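Prophage MuSo2, 43 kDa tail protein (PDB 3CDD) probably serves as a baseplate hub component of a Mu-like contractile phage tail. Local coordinates at residues T118-A123 and V134-D139. Sequence-based numbering, arbitrary orientation.
Sequences TLTQIA and VIVNTD
In Val136 and Val134 alike, CG1 lies anti to the backbone N (chi1 -178° and 178°) and CG2 beside that N, and in both the CG2 methyl comes closest to segment 118-123, Val136 at Thr120 and Val134 at Ala123. This is helix-on-strand packing within the gp44-like second domain: helix 119-127 rests on strand 134-136, which pairs in parallel with strand 178-181. Alternation along the strand turns Val134 and Val136 toward the helix and Ile135 away, so two compact beta-branched residues present methyls without long side chains holding the backbones apart. Thr120, partly exposed, suits a residue with both hydroxyl and methyl: OG1 is 3.3 Å and CG2 a tight 3.5 Å from Val136 CG2. No hydrogen bond crosses the contact. One turn on, the small Ala123 lets the helix come close, its CB 4.0 Å from both methyls of Val134; it also touches Leu159 of helix 155-164. The helix begins in a capping box: the short Thr118 side chain offers OG1 to Gln121 N, while the longer Gln121 reaches back, OE1 accepting from Thr118 N at 2.9 Å, in the carbonyl plane. Beside the apolar pair, Val134 CG2 also lies 3.6 Å from Ala123 O.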
loop_
_atom_site.group_PDB
_atom_site.type_symbol
_atom_site.label_atom_id
_atom_site.label_comp_id
_atom_site.label_asym_id
_atom_site.label_seq_id
_atom_site.Cartn_x
_atom_site.Cartn_y
_atom_site.Cartn_z
ATOM N N THR A 118 27.876 -17.711 22.714
ATOM C CA THR A 118 26.659 -17.083 23.201
ATOM C C THR A 118 26.174 -15.999 22.227
ATOM O O THR A 118 26.901 -15.587 21.305
ATOM C CB THR A 118 26.847 -16.457 24.604
ATOM O OG1 THR A 118 27.821 -15.407 24.535
ATOM C CG2 THR A 118 27.292 -17.518 25.612
ATOM N N LEU A 119 24.931 -15.557 22.438
ATOM C CA LEU A 119 24.369 -14.429 21.726
ATOM C C LEU A 119 25.270 -13.206 21.839
ATOM O O LEU A 119 25.449 -12.460 20.860
ATOM C CB LEU A 119 22.970 -14.106 22.279
ATOM C CG LEU A 119 22.208 -12.878 21.745
ATOM C CD1 LEU A 119 21.967 -12.983 20.239
ATOM C CD2 LEU A 119 20.897 -12.651 22.504
ATOM N N THR A 120 25.821 -12.986 23.028
ATOM C CA THR A 120 26.659 -11.820 23.280
ATOM C C THR A 120 27.982 -11.898 22.512
ATOM O O THR A 120 28.419 -10.904 21.930
ATOM C CB THR A 120 26.899 -11.563 24.807
ATOM O OG1 THR A 120 25.644 -11.329 25.453
ATOM C CG2 THR A 120 27.816 -10.332 25.044
ATOM N N GLN A 121 28.613 -13.068 22.497
ATOM C CA GLN A 121 29.825 -13.219 21.704
ATOM C C GLN A 121 29.551 -13.012 20.211
ATOM O O GLN A 121 30.319 -12.336 19.514
ATOM C CB GLN A 121 30.501 -14.570 21.952
ATOM C CG GLN A 121 31.126 -14.705 23.330
ATOM C CD GLN A 121 31.387 -16.146 23.689
ATOM O OE1 GLN A 121 30.527 -17.009 23.498
ATOM N NE2 GLN A 121 32.584 -16.421 24.203
ATOM N N ILE A 122 28.455 -13.573 19.715
ATOM C CA ILE A 122 28.129 -13.386 18.302
ATOM C C ILE A 122 27.890 -11.887 18.002
ATOM O O ILE A 122 28.448 -11.341 17.052
ATOM C CB ILE A 122 26.967 -14.315 17.831
ATOM C CG1 ILE A 122 27.463 -15.767 17.788
ATOM C CG2 ILE A 122 26.429 -13.870 16.465
ATOM C CD1 ILE A 122 26.377 -16.809 17.887
ATOM N N ALA A 123 27.099 -11.226 18.843
ATOM C CA ALA A 123 26.756 -9.812 18.643
ATOM C C ALA A 123 28.006 -8.935 18.663
ATOM O O ALA A 123 28.114 -8.023 17.848
ATOM C CB ALA A 123 25.719 -9.339 19.673
ATOM N N VAL A 134 28.029 -3.353 22.063
ATOM C CA VAL A 134 26.952 -4.236 22.499
ATOM C C VAL A 134 26.830 -4.166 24.024
ATOM O O VAL A 134 27.751 -4.555 24.748
ATOM C CB VAL A 134 27.207 -5.723 22.076
ATOM C CG1 VAL A 134 26.082 -6.640 22.594
ATOM C CG2 VAL A 134 27.398 -5.854 20.571
ATOM N N ILE A 135 25.693 -3.667 24.501
ATOM C CA ILE A 135 25.404 -3.557 25.931
ATOM C C ILE A 135 24.504 -4.725 26.318
ATOM O O ILE A 135 23.483 -4.946 25.685
ATOM C CB ILE A 135 24.681 -2.213 26.285
ATOM C CG1 ILE A 135 25.462 -0.968 25.789
ATOM C CG2 ILE A 135 24.304 -2.145 27.788
ATOM C CD1 ILE A 135 26.943 -0.920 26.122
ATOM N N VAL A 136 24.896 -5.464 27.351
ATOM C CA VAL A 136 24.117 -6.601 27.856
ATOM C C VAL A 136 23.542 -6.327 29.249
ATOM O O VAL A 136 24.285 -6.101 30.215
ATOM C CB VAL A 136 24.940 -7.923 27.846
ATOM C CG1 VAL A 136 24.091 -9.098 28.332
ATOM C CG2 VAL A 136 25.454 -8.219 26.440
ATOM N N ASN A 137 22.218 -6.387 29.333
ATOM C CA ASN A 137 21.454 -6.079 30.543
ATOM C C ASN A 137 20.566 -7.233 31.025
ATOM O O ASN A 137 19.579 -7.010 31.724
ATOM C CB ASN A 137 20.547 -4.873 30.282
ATOM C CG ASN A 137 21.322 -3.603 30.030
ATOM O OD1 ASN A 137 22.474 -3.464 30.466
ATOM N ND2 ASN A 137 20.698 -2.658 29.323
ATOM N N THR A 138 20.893 -8.454 30.632
ATOM C CA THR A 138 20.080 -9.609 30.988
ATOM C C THR A 138 20.890 -10.868 30.751
ATOM O O THR A 138 21.958 -10.818 30.134
ATOM C CB THR A 138 18.740 -9.661 30.175
ATOM O OG1 THR A 138 17.813 -10.532 30.836
ATOM C CG2 THR A 138 18.976 -10.141 28.735
ATOM N N ASP A 139 20.387 -11.992 31.253
ATOM C CA ASP A 139 21.049 -13.271 31.076
ATOM C C ASP A 139 20.749 -13.784 29.669
ATOM O O ASP A 139 19.586 -13.971 29.307
ATOM C CB ASP A 139 20.561 -14.249 32.146
ATOM C CG ASP A 139 21.295 -15.562 32.121
ATOM O OD1 ASP A 139 22.240 -15.735 31.317
ATOM O OD2 ASP A 139 20.907 -16.433 32.922
#